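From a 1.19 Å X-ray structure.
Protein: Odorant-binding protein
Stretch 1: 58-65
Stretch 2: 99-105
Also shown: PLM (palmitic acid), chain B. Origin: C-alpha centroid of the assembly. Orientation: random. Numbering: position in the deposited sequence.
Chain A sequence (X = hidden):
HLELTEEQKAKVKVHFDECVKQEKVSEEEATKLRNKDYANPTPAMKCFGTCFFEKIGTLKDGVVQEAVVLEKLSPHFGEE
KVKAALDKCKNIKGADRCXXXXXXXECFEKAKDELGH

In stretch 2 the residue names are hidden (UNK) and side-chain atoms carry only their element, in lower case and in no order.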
# COMPACT_ATOMS: atom_id res chain seq x y z
N THR A 58 -5.86 -4.98 2.84
CA THR A 58 -5.54 -4.01 3.86
C THR A 58 -6.37 -2.73 3.83
O THR A 58 -6.31 -1.93 4.77
CB THR A 58 -4.03 -3.63 3.83
OG1 THR A 58 -3.67 -3.04 2.57
CG2 THR A 58 -3.16 -4.84 4.19
N LEU A 59 -7.12 -2.51 2.76
CA LEU A 59 -7.87 -1.29 2.57
C LEU A 59 -9.18 -1.61 1.88
O LEU A 59 -9.20 -2.39 0.93
CB LEU A 59 -7.07 -0.31 1.70
CG LEU A 59 -7.64 1.09 1.49
CD1 LEU A 59 -7.60 1.88 2.77
CD2 LEU A 59 -6.91 1.83 0.38
N LYS A 60 -10.27 -1.06 2.38
CA LYS A 60 -11.57 -1.27 1.75
C LYS A 60 -12.40 -0.01 1.92
O LYS A 60 -12.60 0.44 3.06
CB LYS A 60 -12.28 -2.46 2.35
CG LYS A 60 -13.65 -2.70 1.78
CD LYS A 60 -14.30 -3.93 2.40
CE LYS A 60 -15.65 -4.24 1.77
NZ LYS A 60 -15.53 -5.17 0.61
N ASP A 61 -12.83 0.60 0.83
CA ASP A 61 -13.68 1.82 0.91
C ASP A 61 -13.00 2.91 1.73
O ASP A 61 -13.66 3.62 2.49
CB ASP A 61 -15.06 1.48 1.45
CG ASP A 61 -15.81 0.53 0.57
OD1 ASP A 61 -15.51 0.41 -0.64
OD2 ASP A 61 -16.73 -0.12 1.10
N GLY A 62 -11.68 3.03 1.61
CA GLY A 62 -10.93 4.03 2.33
C GLY A 62 -10.67 3.71 3.79
O GLY A 62 -10.11 4.55 4.49
N VAL A 63 -11.07 2.52 4.24
CA VAL A 63 -10.95 2.12 5.64
C VAL A 63 -9.83 1.08 5.74
O VAL A 63 -9.82 0.10 5.00
CB VAL A 63 -12.28 1.52 6.15
CG1 VAL A 63 -12.16 1.08 7.59
CG2 VAL A 63 -13.42 2.52 5.97
N VAL A 64 -8.90 1.30 6.66
CA VAL A 64 -7.81 0.36 6.87
C VAL A 64 -8.31 -0.88 7.59
O VAL A 64 -9.03 -0.78 8.61
CB VAL A 64 -6.65 1.02 7.61
CG1 VAL A 64 -5.56 0.01 7.87
CG2 VAL A 64 -6.13 2.23 6.83
N GLN A 65 -7.97 -2.05 7.05
CA GLN A 65 -8.40 -3.33 7.61
C GLN A 65 -7.36 -3.77 8.63
O GLN A 65 -6.30 -4.32 8.28
CB GLN A 65 -8.60 -4.37 6.54
CG GLN A 65 -9.60 -3.93 5.49
CD GLN A 65 -10.91 -3.54 6.08
OE1 GLN A 65 -11.50 -4.32 6.86
NE2 GLN A 65 -11.34 -2.28 5.86
N UNK A 99 -6.35 9.25 -4.00
CA UNK A 99 -5.54 10.14 -3.17
C UNK A 99 -5.58 9.73 -1.70
O UNK A 99 -4.59 9.84 -0.99
o UNK A 99 -5.54 13.36 -1.95
c UNK A 99 -5.97 11.59 -3.40
c UNK A 99 -5.04 12.59 -2.77
o UNK A 99 -3.83 12.58 -3.07
N UNK A 100 -6.73 9.26 -1.22
CA UNK A 100 -6.82 8.70 0.13
C UNK A 100 -5.89 7.51 0.34
O UNK A 100 -5.12 7.47 1.30
o UNK A 100 -9.03 9.52 0.53
c UNK A 100 -8.40 7.50 1.75
c UNK A 100 -8.28 8.31 0.45
N UNK A 101 -5.91 6.57 -0.59
CA UNK A 101 -5.01 5.43 -0.47
C UNK A 101 -3.55 5.87 -0.47
O UNK A 101 -2.76 5.39 0.35
N UNK A 102 -3.21 6.79 -1.37
CA UNK A 102 -1.85 7.31 -1.41
C UNK A 102 -1.45 7.98 -0.09
O UNK A 102 -0.36 7.71 0.44
c UNK A 102 2.01 10.33 -2.70
c UNK A 102 -0.38 10.40 -2.48
c UNK A 102 -1.74 8.31 -2.55
c UNK A 102 -0.43 9.03 -2.60
c UNK A 102 0.74 8.32 -2.76
c UNK A 102 1.96 8.96 -2.81
c UNK A 102 0.83 11.05 -2.53
N UNK A 103 -2.33 8.82 0.47
CA UNK A 103 -2.00 9.53 1.70
C UNK A 103 -1.87 8.58 2.89
O UNK A 103 -1.01 8.79 3.75
c UNK A 103 -3.00 10.64 1.97
n UNK A 103 -3.63 15.44 1.75
c UNK A 103 -3.77 12.95 1.38
c UNK A 103 -3.34 14.30 0.81
c UNK A 103 -2.80 11.84 1.05
N UNK A 104 -2.71 7.55 2.95
CA UNK A 104 -2.55 6.56 4.02
C UNK A 104 -1.21 5.84 3.89
O UNK A 104 -0.47 5.68 4.87
c UNK A 104 -3.72 5.57 4.02
c UNK A 104 -5.04 6.27 4.34
c UNK A 104 -3.48 4.46 5.05
c UNK A 104 -6.26 5.45 4.07
N UNK A 105 -0.89 5.42 2.68
CA UNK A 105 0.40 4.78 2.42
C UNK A 105 1.57 5.68 2.84
O UNK A 105 2.52 5.23 3.48
c UNK A 105 3.72 2.52 0.32
c UNK A 105 0.50 4.42 0.93
c UNK A 105 3.87 4.64 -0.79
c UNK A 105 2.45 2.84 0.77
c UNK A 105 2.61 4.96 -0.32
c UNK A 105 1.87 4.07 0.46
c UNK A 105 4.42 3.42 -0.46
C1 PLM B . 0.31 -10.11 -0.24
O1 PLM B . 0.06 -9.91 0.98
O2 PLM B . -0.56 -10.45 -1.05
C2 PLM B . 1.69 -9.89 -0.81
C3 PLM B . 2.65 -9.24 0.17
C4 PLM B . 2.33 -7.78 0.38
C5 PLM B . 3.51 -7.11 1.06
C6 PLM B . 3.14 -5.75 1.59
C7 PLM B . 2.33 -5.88 2.86
C8 PLM B . 2.21 -4.48 3.42
C9 PLM B . 0.96 -4.45 4.27
CA PLM B . 0.85 -3.23 5.17
CB PLM B . -0.25 -2.25 4.82
CC PLM B . 0.01 -0.87 5.41
CD PLM B . -0.20 0.22 4.36
CE PLM B . -1.66 0.35 3.88
CF PLM B . -1.83 1.55 2.93
CG PLM B . -3.25 1.81 2.46

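Position 99 carries two side-chain carbons, the second bonded to two oxygens, which is a carboxylate on a one-carbon stem. Its side chain is out of reach of stretch 1, and both oxygens are hydrogen-bonded elsewhere in the structure. The residue is Asp99.

At position 100 the first side-chain carbon bears one oxygen and one carbon. The CA-to-CB bond points toward stretch 1, and the terminal carbon lies 4.3 Å from Gly62 CA. A beta-branched hydroxyl residue fits: Thr100, with chi1 at -67° (m). Its CG2 makes that contact, while OG1 is hydrogen-bonded elsewhere.

Position 101 has no side-chain atoms, so it is Gly101. Leu59 CD2 approaches its CA to 4.2 Å. An ideal CB on Gly101 would lie 3.7 Å from Leu59 CD2, a normal contact distance.

Position 102 shows one carbon followed by a ring of six carbons, with no oxygen on the ring. This is phenylalanine rather than tyrosine, and the side chain of Phe102 is out of reach of stretch 1.

Position 103 has four carbons in a row ending in nitrogen, the pattern of lysine. Lys103 is exposed and does not reach stretch 1; its backbone N donates a hydrogen bond to Asp99 O at 2.9 Å, a regular helical step.

Position 104 has four carbons, forked at the first, with one arm two carbons long. That branching excludes leucine, whose fork comes one carbon later, and identifies Ile104, with chi1 at -64° (m) and chi2 at 167° (t). Its CD1 lies 4.0 Å from both Leu59 CD1 and Gly62 O, and its CG2 lies 3.9 Å from Val64 CG2. The same CG2 is 3.7 Å from the terminal carbon of the palmitic acid, PLM CG.

Position 105 again has one carbon and an all-carbon six-membered ring, hence Phe105. Its side chain is out of reach of stretch 1, though its CA is 4.0 Å from PLM CF.

The contact packs a helix against a hairpin without any hydrogen bond between them. Lys60 N to Val63 O (2.9 Å) and Val63 N to Lys60 O (2.8 Å) close a type I' turn, in which Gly62 adopts a positive phi of 78°. Leu59 and Val64 point toward the helix, whereas Val63 points away. Positions 100 and 104, one helical turn apart, face the hairpin and are linked by Ile104 N to Thr100 O at 2.9 Å. Ile104 contributes the largest covered area, 51 of the 177 Å² buried in total.

Stretch 2 99-105: DTGFKIF
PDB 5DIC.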